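Local coordinates for hypothetical protein VC1899 (Vibrio cholerae, PDB 1XMX) that is of unknown function but carries a Card1-like endonuclease domain of the PDDEXK clan and may bind nucleic acid, at residues Phe151-Glu156 against Val279-Gln284; Arg275-Gln280 against Leu294-Val299; Ile142-Tyr147 against Asn302-Ile307. All coordinates share one frame; numbering follows the deposited sequence.

Contact 1: residues Phe151-Glu156 against Val279-Gln284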
loop_
_atom_site.group_PDB
_atom_site.type_symbol
_atom_site.label_atom_id
_atom_site.label_comp_id
_atom_site.label_asym_id
_atom_site.label_seq_id
_atom_site.Cartn_x
_atom_site.Cartn_y
_atom_site.Cartn_z
ATOM N N PHE A 151 -10.354 2.771 3.629
ATOM C CA PHE A 151 -10.804 3.276 2.334
ATOM C C PHE A 151 -11.904 2.479 1.629
ATOM O O PHE A 151 -12.151 2.657 0.434
ATOM C CB PHE A 151 -9.618 3.534 1.416
ATOM C CG PHE A 151 -8.833 4.761 1.806
ATOM C CD1 PHE A 151 -9.229 6.016 1.381
ATOM C CD2 PHE A 151 -7.700 4.662 2.590
ATOM C CE1 PHE A 151 -8.532 7.129 1.743
ATOM C CE2 PHE A 151 -7.000 5.779 2.937
ATOM C CZ PHE A 151 -7.408 7.014 2.512
ATOM N N GLY A 152 -12.559 1.604 2.376
ATOM C CA GLY A 152 -13.796 0.982 1.901
ATOM C C GLY A 152 -13.641 -0.298 1.118
ATOM O O GLY A 152 -14.582 -0.716 0.415
ATOM N N ALA A 153 -12.487 -0.932 1.284
ATOM C CA ALA A 153 -12.076 -2.091 0.529
ATOM C C ALA A 153 -11.712 -3.146 1.558
ATOM O O ALA A 153 -11.686 -2.877 2.763
ATOM C CB ALA A 153 -10.863 -1.756 -0.347
ATOM N N ARG A 154 -11.490 -4.359 1.118
ATOM C CA ARG A 154 -11.024 -5.371 2.048
ATOM C C ARG A 154 -10.039 -6.264 1.317
ATOM O O ARG A 154 -10.280 -6.638 0.162
ATOM C CB ARG A 154 -12.196 -6.188 2.542
ATOM C CG ARG A 154 -11.872 -7.634 2.692
ATOM C CD ARG A 154 -13.116 -8.366 3.033
ATOM N NE ARG A 154 -13.904 -8.715 1.865
ATOM C CZ ARG A 154 -13.816 -9.904 1.289
ATOM N NH1 ARG A 154 -12.968 -10.802 1.790
ATOM N NH2 ARG A 154 -14.558 -10.191 0.220
ATOM N N GLY A 155 -8.932 -6.596 1.973
ATOM C CA GLY A 155 -7.901 -7.415 1.325
ATOM C C GLY A 155 -7.927 -8.817 1.876
ATOM O O GLY A 155 -8.287 -9.012 3.029
ATOM N N GLU A 156 -7.568 -9.793 1.041
ATOM C CA GLU A 156 -7.288 -11.144 1.493
ATOM C C GLU A 156 -5.786 -11.394 1.299
ATOM O O GLU A 156 -5.246 -11.090 0.233
ATOM C CB GLU A 156 -8.156 -12.154 0.715
ATOM C CG GLU A 156 -9.656 -12.071 1.034
ATOM C CD GLU A 156 -10.515 -13.034 0.205
ATOM O OE1 GLU A 156 -9.973 -13.762 -0.664
ATOM O OE2 GLU A 156 -11.757 -13.071 0.417
ATOM N N VAL A 279 -1.830 -9.220 -2.749
ATOM C CA VAL A 279 -3.002 -8.946 -1.961
ATOM C C VAL A 279 -4.226 -8.951 -2.889
ATOM O O VAL A 279 -4.227 -8.259 -3.915
ATOM C CB VAL A 279 -2.857 -7.571 -1.280
ATOM C CG1 VAL A 279 -3.991 -7.370 -0.295
ATOM C CG2 VAL A 279 -1.500 -7.478 -0.559
ATOM N N GLN A 280 -5.229 -9.773 -2.572
ATOM C CA GLN A 280 -6.549 -9.674 -3.230
ATOM C C GLN A 280 -7.412 -8.589 -2.560
ATOM O O GLN A 280 -7.581 -8.615 -1.372
ATOM C CB GLN A 280 -7.277 -11.016 -3.188
ATOM C CG GLN A 280 -6.402 -12.198 -3.605
ATOM C CD GLN A 280 -5.950 -12.065 -5.055
ATOM O OE1 GLN A 280 -4.751 -12.124 -5.381
ATOM N NE2 GLN A 280 -6.907 -11.857 -5.932
ATOM N N VAL A 281 -7.981 -7.664 -3.342
ATOM C CA VAL A 281 -8.683 -6.493 -2.807
ATOM C C VAL A 281 -10.097 -6.514 -3.382
ATOM O O VAL A 281 -10.278 -6.625 -4.609
ATOM C CB VAL A 281 -8.047 -5.146 -3.265
ATOM C CG1 VAL A 281 -8.759 -3.918 -2.597
ATOM C CG2 VAL A 281 -6.564 -5.125 -3.054
ATOM N N TYR A 282 -11.077 -6.430 -2.491
ATOM C CA TYR A 282 -12.487 -6.447 -2.823
ATOM C C TYR A 282 -13.174 -5.134 -2.401
ATOM O O TYR A 282 -12.888 -4.612 -1.313
ATOM C CB TYR A 282 -13.160 -7.649 -2.123
ATOM C CG TYR A 282 -12.580 -8.996 -2.516
ATOM C CD1 TYR A 282 -11.518 -9.560 -1.808
ATOM C CD2 TYR A 282 -13.096 -9.700 -3.596
ATOM C CE1 TYR A 282 -10.982 -10.804 -2.169
ATOM C CE2 TYR A 282 -12.565 -10.945 -3.991
ATOM C CZ TYR A 282 -11.503 -11.491 -3.268
ATOM O OH TYR A 282 -10.980 -12.720 -3.649
ATOM N N ARG A 283 -14.055 -4.602 -3.268
ATOM C CA ARG A 283 -14.918 -3.470 -2.920
ATOM C C ARG A 283 -16.350 -3.777 -3.341
ATOM O O ARG A 283 -16.582 -4.144 -4.491
ATOM C CB ARG A 283 -14.432 -2.173 -3.575
ATOM C CG ARG A 283 -13.105 -1.667 -3.007
ATOM C CD ARG A 283 -12.496 -0.505 -3.790
ATOM N NE ARG A 283 -12.088 -0.900 -5.128
ATOM C CZ ARG A 283 -11.482 -0.131 -6.039
ATOM N NH1 ARG A 283 -11.177 1.134 -5.807
ATOM N NH2 ARG A 283 -11.188 -0.647 -7.230
ATOM N N GLN A 284 -17.296 -3.689 -2.413
ATOM C CA GLN A 284 -18.693 -3.934 -2.721
ATOM C C GLN A 284 -19.353 -2.659 -3.213
ATOM O O GLN A 284 -19.173 -1.595 -2.600
ATOM C CB GLN A 284 -19.470 -4.412 -1.489
ATOM C CG GLN A 284 -19.454 -5.902 -1.236
ATOM C CD GLN A 284 -19.938 -6.744 -2.424
ATOM O OE1 GLN A 284 -19.147 -7.481 -3.005
ATOM N NE2 GLN A 284 -21.248 -6.661 -2.771
HETATM O O HOH W 1 -16.374 -2.384 -0.147
#
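Arg154 reaches over Tyr282 through a side chain that bends at chi3 (84°), which turns NE out of the line of the chain. Tyr282 holds CG anti to its own carbonyl carbon (chi1 -60°), and its ring lies under the guanidinium. The two planes are only 8° apart and their centres are 4.5 Å apart, a flat but offset stack. Arg154 NH2 makes the closest approach, 3.6 Å from Tyr282 CG. Glu156 steadies the group from its own strand. Arg154 NH1 gives a salt bridge of 2.9 Å to Glu156 OE2, met on the anti side, which would limit rotation of the guanidinium above the ring. Glu156 CD also comes within 3.3 Å of Tyr282 CE1, with the carboxylate oblique to the ring.

The backbones form an antiparallel ladder. Arg154 and Tyr282 exchange two hydrogen bonds, and so do Glu156 and Gln280, where Glu156 N lies 2.7 Å from Gln280 O. Between them Gly155 and Val281 are a non-hydrogen-bonded pair, and Gly155 CA sits 3.0 Å from Gln280 O. Ala153 packs on the other face: its CB is 3.5 Å from Arg283 CG and 3.8 Å from Val281 CG1. A water joins Gly152 O to Gln284 N.

Gly152, at positive phi, is the C-prime residue of the Schellman motif that ends helix 144-150, and the chain passes almost directly into strand 154-156. Leu332 of helix 321-333 covers Ala153 and Val281, while strand 288-300 pairs with the far edge of strand 279-285.

Contact 2: residues Arg275-Gln280 against Leu294-Val299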
loop_
_atom_site.group_PDB
_atom_site.type_symbol
_atom_site.label_atom_id
_atom_site.label_comp_id
_atom_site.label_asym_id
_atom_site.label_seq_id
_atom_site.Cartn_x
_atom_site.Cartn_y
_atom_site.Cartn_z
ATOM N N ARG A 275 4.221 -5.235 4.635
ATOM C CA ARG A 275 4.462 -5.628 3.243
ATOM C C ARG A 275 3.720 -6.879 2.978
ATOM O O ARG A 275 3.571 -7.699 3.884
ATOM C CB ARG A 275 5.937 -5.894 2.940
ATOM C CG ARG A 275 6.530 -6.852 3.914
ATOM C CD ARG A 275 8.004 -7.279 3.583
ATOM N NE ARG A 275 8.446 -7.995 4.772
ATOM C CZ ARG A 275 8.279 -9.299 4.958
ATOM N NH1 ARG A 275 7.803 -10.048 3.976
ATOM N NH2 ARG A 275 8.648 -9.862 6.100
ATOM N N SER A 276 3.321 -7.068 1.717
ATOM C CA SER A 276 2.564 -8.244 1.346
ATOM C C SER A 276 2.734 -8.568 -0.120
ATOM O O SER A 276 3.037 -7.687 -0.897
ATOM C CB SER A 276 1.095 -8.010 1.650
ATOM O OG SER A 276 0.542 -9.232 2.099
ATOM N N LEU A 277 2.481 -9.824 -0.483
ATOM C CA LEU A 277 2.599 -10.352 -1.830
ATOM C C LEU A 277 1.231 -10.730 -2.345
ATOM O O LEU A 277 0.513 -11.467 -1.712
ATOM C CB LEU A 277 3.529 -11.602 -1.833
ATOM C CG LEU A 277 3.910 -12.270 -3.164
ATOM C CD1 LEU A 277 4.510 -11.240 -4.199
ATOM C CD2 LEU A 277 4.898 -13.450 -2.958
ATOM N N ASN A 278 0.856 -10.180 -3.484
ATOM C CA ASN A 278 -0.378 -10.543 -4.177
ATOM C C ASN A 278 -1.642 -10.404 -3.324
ATOM O O ASN A 278 -2.426 -11.352 -3.201
ATOM C CB ASN A 278 -0.276 -11.948 -4.790
ATOM C CG ASN A 278 0.566 -11.959 -6.064
ATOM O OD1 ASN A 278 0.328 -11.153 -6.971
ATOM N ND2 ASN A 278 1.545 -12.870 -6.146
ATOM N N VAL A 279 -1.830 -9.220 -2.749
ATOM C CA VAL A 279 -3.002 -8.946 -1.961
ATOM C C VAL A 279 -4.226 -8.951 -2.889
ATOM O O VAL A 279 -4.227 -8.259 -3.915
ATOM C CB VAL A 279 -2.857 -7.571 -1.280
ATOM C CG1 VAL A 279 -3.991 -7.370 -0.295
ATOM C CG2 VAL A 279 -1.500 -7.478 -0.559
ATOM N N GLN A 280 -5.229 -9.773 -2.572
ATOM C CA GLN A 280 -6.549 -9.674 -3.230
ATOM C C GLN A 280 -7.412 -8.589 -2.560
ATOM O O GLN A 280 -7.581 -8.615 -1.372
ATOM C CB GLN A 280 -7.277 -11.016 -3.188
ATOM C CG GLN A 280 -6.402 -12.198 -3.605
ATOM C CD GLN A 280 -5.950 -12.065 -5.055
ATOM O OE1 GLN A 280 -4.751 -12.124 -5.381
ATOM N NE2 GLN A 280 -6.907 -11.857 -5.932
ATOM N N LEU A 294 -2.981 -6.526 -5.690
ATOM C CA LEU A 294 -1.776 -5.711 -5.497
ATOM C C LEU A 294 -0.552 -6.635 -5.488
ATOM O O LEU A 294 -0.404 -7.479 -4.599
ATOM C CB LEU A 294 -1.864 -4.865 -4.198
ATOM C CG LEU A 294 -3.133 -4.119 -3.890
ATOM C CD1 LEU A 294 -3.056 -3.369 -2.589
ATOM C CD2 LEU A 294 -3.475 -3.128 -4.963
ATOM N N ASP A 295 0.287 -6.534 -6.523
ATOM C CA ASP A 295 1.409 -7.454 -6.667
ATOM C C ASP A 295 2.305 -7.429 -5.414
ATOM O O ASP A 295 2.512 -8.460 -4.775
ATOM C CB ASP A 295 2.170 -7.213 -7.985
ATOM C CG ASP A 295 1.303 -7.472 -9.222
ATOM O OD1 ASP A 295 0.288 -8.200 -9.118
ATOM O OD2 ASP A 295 1.594 -6.925 -10.310
ATOM N N VAL A 296 2.819 -6.251 -5.064
ATOM C CA VAL A 296 3.498 -6.057 -3.783
ATOM C C VAL A 296 2.920 -4.788 -3.214
ATOM O O VAL A 296 2.871 -3.746 -3.884
ATOM C CB VAL A 296 5.045 -5.912 -3.918
ATOM C CG1 VAL A 296 5.750 -5.800 -2.488
ATOM C CG2 VAL A 296 5.614 -7.054 -4.728
ATOM N N ALA A 297 2.404 -4.895 -2.008
ATOM C CA ALA A 297 1.867 -3.748 -1.291
ATOM C C ALA A 297 2.713 -3.527 -0.043
ATOM O O ALA A 297 3.060 -4.494 0.641
ATOM C CB ALA A 297 0.430 -4.008 -0.880
ATOM N N THR A 298 3.028 -2.259 0.252
ATOM C CA THR A 298 3.659 -1.866 1.524
ATOM C C THR A 298 2.962 -0.657 2.155
ATOM O O THR A 298 2.192 0.059 1.499
ATOM C CB THR A 298 5.144 -1.499 1.371
ATOM O OG1 THR A 298 5.263 -0.394 0.475
ATOM C CG2 THR A 298 5.927 -2.627 0.787
ATOM N N VAL A 299 3.193 -0.456 3.447
ATOM C CA VAL A 299 2.953 0.859 4.046
ATOM C C VAL A 299 4.339 1.340 4.511
ATOM O O VAL A 299 5.090 0.581 5.174
ATOM C CB VAL A 299 1.922 0.816 5.244
ATOM C CG1 VAL A 299 1.680 2.238 5.817
ATOM C CG2 VAL A 299 0.592 0.229 4.801
#
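Val279 and Leu294 meet at their stems, CB to CB at 4.1 Å, on one face of the strand pair. Val279 CG2 is 4.0 Å from Ala297 CB on the same face. Ser276 shares this face, and Ile144 of helix 144-150 lies against Ser276 and Ala297.

The pairing is antiparallel. Ser276 and Ala297 exchange two backbone hydrogen bonds. Further on, strands 279-285 and 288-300 form a beta hairpin, and a G1 beta bulge interrupts the pairing at its base. Asn278 and Val279 both face Leu294, and Asn278 takes a left-handed backbone conformation. Its N donates to Asp295 O at 2.7 Å from 40° above the carbonyl plane. Val279 N donates to Leu294 O, and Leu294 N to Val279 O at 2.8 Å. Both chains turn a corner here. Asp295 sits at this corner, its CB bond pointing away from segment 275-280. Its OD2 accepts from Cys309 N, and its side chain lies beside Glu308 on the neighbouring strand 303-310, an arrangement consistent with the acidic site of PDDEXK nucleases.

The opposite face carries Arg275, Leu277, Val296 and Thr298. Leu277 CD1, placed by chi2 (53°), touches the backbone more closely than a side chain: it is 3.5 Å from Asp295 O but 4.4 Å from Val296 CG2. Helix 243-266 covers Arg275, Val296 and Thr298, and Arg275 NE bonds to Gln266 at its end. At its stem, Arg275 CB touches Thr298 CG2 at 3.9 Å.

Contact 3: residues Ile142-Tyr147 against Asn302-Ile307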
loop_
_atom_site.group_PDB
_atom_site.type_symbol
_atom_site.label_atom_id
_atom_site.label_comp_id
_atom_site.label_asym_id
_atom_site.label_seq_id
_atom_site.Cartn_x
_atom_site.Cartn_y
_atom_site.Cartn_z
ATOM N N ILE A 142 0.152 1.400 11.561
ATOM C CA ILE A 142 -0.967 0.973 10.705
ATOM C C ILE A 142 -0.525 -0.047 9.645
ATOM O O ILE A 142 0.599 0.014 9.106
ATOM C CB ILE A 142 -1.693 2.219 10.093
ATOM C CG1 ILE A 142 -3.152 1.904 9.732
ATOM C CG2 ILE A 142 -0.911 2.855 8.919
ATOM C CD1 ILE A 142 -3.690 2.899 8.781
ATOM N N THR A 143 -1.390 -1.037 9.383
ATOM C CA THR A 143 -1.086 -2.069 8.407
ATOM C C THR A 143 -1.794 -1.814 7.098
ATOM O O THR A 143 -2.671 -0.977 7.019
ATOM C CB THR A 143 -1.577 -3.408 8.904
ATOM O OG1 THR A 143 -3.002 -3.319 9.067
ATOM C CG2 THR A 143 -0.896 -3.749 10.202
ATOM N N ILE A 144 -1.408 -2.556 6.060
ATOM C CA ILE A 144 -2.142 -2.600 4.753
ATOM C C ILE A 144 -3.620 -2.940 4.938
ATOM O O ILE A 144 -4.495 -2.340 4.307
ATOM C CB ILE A 144 -1.522 -3.665 3.792
ATOM C CG1 ILE A 144 -0.072 -3.317 3.481
ATOM C CG2 ILE A 144 -2.392 -3.815 2.474
ATOM C CD1 ILE A 144 0.825 -4.478 3.079
ATOM N N ALA A 145 -3.894 -3.904 5.807
ATOM C CA ALA A 145 -5.252 -4.380 6.043
ATOM C C ALA A 145 -6.097 -3.266 6.563
ATOM O O ALA A 145 -7.247 -3.084 6.122
ATOM C CB ALA A 145 -5.228 -5.501 7.008
ATOM N N ASP A 146 -5.518 -2.495 7.493
ATOM C CA ASP A 146 -6.185 -1.349 8.130
ATOM C C ASP A 146 -6.416 -0.275 7.137
ATOM O O ASP A 146 -7.487 0.381 7.146
ATOM C CB ASP A 146 -5.281 -0.757 9.164
ATOM C CG ASP A 146 -5.301 -1.530 10.417
ATOM O OD1 ASP A 146 -6.293 -2.314 10.590
ATOM O OD2 ASP A 146 -4.336 -1.353 11.209
ATOM N N TYR A 147 -5.407 -0.086 6.279
ATOM C CA TYR A 147 -5.490 0.914 5.229
ATOM C C TYR A 147 -6.630 0.617 4.290
ATOM O O TYR A 147 -7.395 1.512 3.949
ATOM C CB TYR A 147 -4.206 0.943 4.405
ATOM C CG TYR A 147 -3.594 2.320 4.425
ATOM C CD1 TYR A 147 -4.113 3.339 3.646
ATOM C CD2 TYR A 147 -2.513 2.614 5.253
ATOM C CE1 TYR A 147 -3.561 4.608 3.673
ATOM C CE2 TYR A 147 -1.945 3.900 5.292
ATOM C CZ TYR A 147 -2.474 4.873 4.483
ATOM O OH TYR A 147 -1.946 6.128 4.495
ATOM N N ASN A 302 3.582 5.489 7.202
ATOM C CA ASN A 302 2.138 5.598 7.265
ATOM C C ASN A 302 1.451 5.949 5.923
ATOM O O ASN A 302 0.281 6.326 5.942
ATOM C CB ASN A 302 1.694 6.580 8.360
ATOM C CG ASN A 302 2.001 6.078 9.749
ATOM O OD1 ASN A 302 1.710 4.921 10.094
ATOM N ND2 ASN A 302 2.619 6.939 10.566
ATOM N N LYS A 303 2.185 5.849 4.790
ATOM C CA LYS A 303 1.635 6.031 3.431
ATOM C C LYS A 303 1.597 4.675 2.648
ATOM O O LYS A 303 2.617 3.942 2.585
ATOM C CB LYS A 303 2.505 6.995 2.667
ATOM C CG LYS A 303 2.774 8.254 3.364
ATOM C CD LYS A 303 3.765 9.131 2.616
ATOM C CE LYS A 303 4.139 10.271 3.531
ATOM N NZ LYS A 303 5.044 11.169 2.865
ATOM N N LEU A 304 0.450 4.360 2.033
ATOM C CA LEU A 304 0.311 3.088 1.245
ATOM C C LEU A 304 1.162 3.191 0.001
ATOM O O LEU A 304 1.070 4.187 -0.720
ATOM C CB LEU A 304 -1.141 2.845 0.839
ATOM C CG LEU A 304 -1.417 1.518 0.118
ATOM C CD1 LEU A 304 -1.302 0.290 1.092
ATOM C CD2 LEU A 304 -2.753 1.564 -0.588
ATOM N N HIS A 305 2.040 2.205 -0.204
ATOM C CA HIS A 305 2.884 2.114 -1.415
ATOM C C HIS A 305 2.542 0.821 -2.153
ATOM O O HIS A 305 2.690 -0.281 -1.592
ATOM C CB HIS A 305 4.353 2.024 -1.060
ATOM C CG HIS A 305 4.964 3.339 -0.708
ATOM N ND1 HIS A 305 4.506 4.114 0.343
ATOM C CD2 HIS A 305 5.958 4.041 -1.290
ATOM C CE1 HIS A 305 5.219 5.225 0.405
ATOM N NE2 HIS A 305 6.118 5.202 -0.567
ATOM N N ILE A 306 2.073 0.970 -3.388
ATOM C CA ILE A 306 1.745 -0.178 -4.243
ATOM C C ILE A 306 2.719 -0.345 -5.419
ATOM O O ILE A 306 3.021 0.598 -6.185
ATOM C CB ILE A 306 0.334 -0.037 -4.874
ATOM C CG1 ILE A 306 -0.731 0.133 -3.812
ATOM C CG2 ILE A 306 -0.046 -1.336 -5.725
ATOM C CD1 ILE A 306 -2.019 0.692 -4.481
ATOM N N ILE A 307 3.124 -1.583 -5.631
ATOM C CA ILE A 307 4.017 -1.885 -6.733
ATOM C C ILE A 307 3.324 -2.905 -7.641
ATOM O O ILE A 307 2.928 -4.005 -7.173
ATOM C CB ILE A 307 5.345 -2.452 -6.210
ATOM C CG1 ILE A 307 5.974 -1.479 -5.222
ATOM C CG2 ILE A 307 6.322 -2.739 -7.415
ATOM C CD1 ILE A 307 7.152 -2.071 -4.438
HETATM O O HOH W 2 0.391 4.142 12.245
HETATM O O HOH W 3 -1.446 6.652 1.874
#
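Tyr147 presses one ring face on Leu304 and uses its hydroxyl to hold Asn302 O. This is the tight part of the contact. Leu304 CB lies over the ring, 4.2 Å from the centroid of the Tyr147 ring and 13° off its normal, a CH-pi contact displaced toward the rim at CD1 and CE1. The two side chains run past each other in opposite directions. At the ring edge, Tyr147 OH donates to Asn302 O at 2.7 Å. The same hydroxyl receives a bond from a water that in turn accepts from Leu304 N at 3.0 Å. The phenol is thus tied directly to the loop residue Asn302 and, through water, to Leu304 N in the strand.

The tyrosine stands on the first turn of helix 144-150, which opens with a capping box. Asp146 N donates to Thr143 OG1 at 3.1 Å, and the return bond from Thr143 N to Asp146 OD2 is weak. Strand 303-310 lies between strands 288-300 and 338-343 in the mixed sheet of the Card1-like endonuclease domain.

The looser parts lie to either end of the tyrosine contact. They are bridged in part by water, although every residue that touches here is buried. Ile144 CG2 only just reaches Leu304 CD1, at 4.5 Å, and the isoleucine also touches Val299 and Ser276. Near Ile142 the packing gives way to polar links. Ile142 CG2 rests 3.5 Å from Asn302 OD1, and a second water donates to that oxygen at 2.6 Å while accepting from Ile142 N. Asn302 ND2 bonds to Asp123 and to Gln139 O, and Thr19 of helix 15-22 lies against both Ile142 and Asn302.

From the N terminus, the chain first reaches 142-147 and then 151-156, at the two ends of helix 144-150. Contact 3 closes the longest loop, from 142-147 to 302-307, and contacts 1 and 2 both nest inside it. Contact 1 closes its loop when the chain returns as strand 279-285. Contact 2 begins on the stretch where contact 1 ends, sharing Val279 and Gln280, and closes a short hairpin loop at 294-299. Contacts 2 and 3 adjoin through the pairing of strands 288-300 and 303-310. Contact 1 adds strand 154-156 to the edge of strand 279-285, contact 2 pairs strands inside the sheet, and contact 3 sets helix 144-150 against strand 303-310.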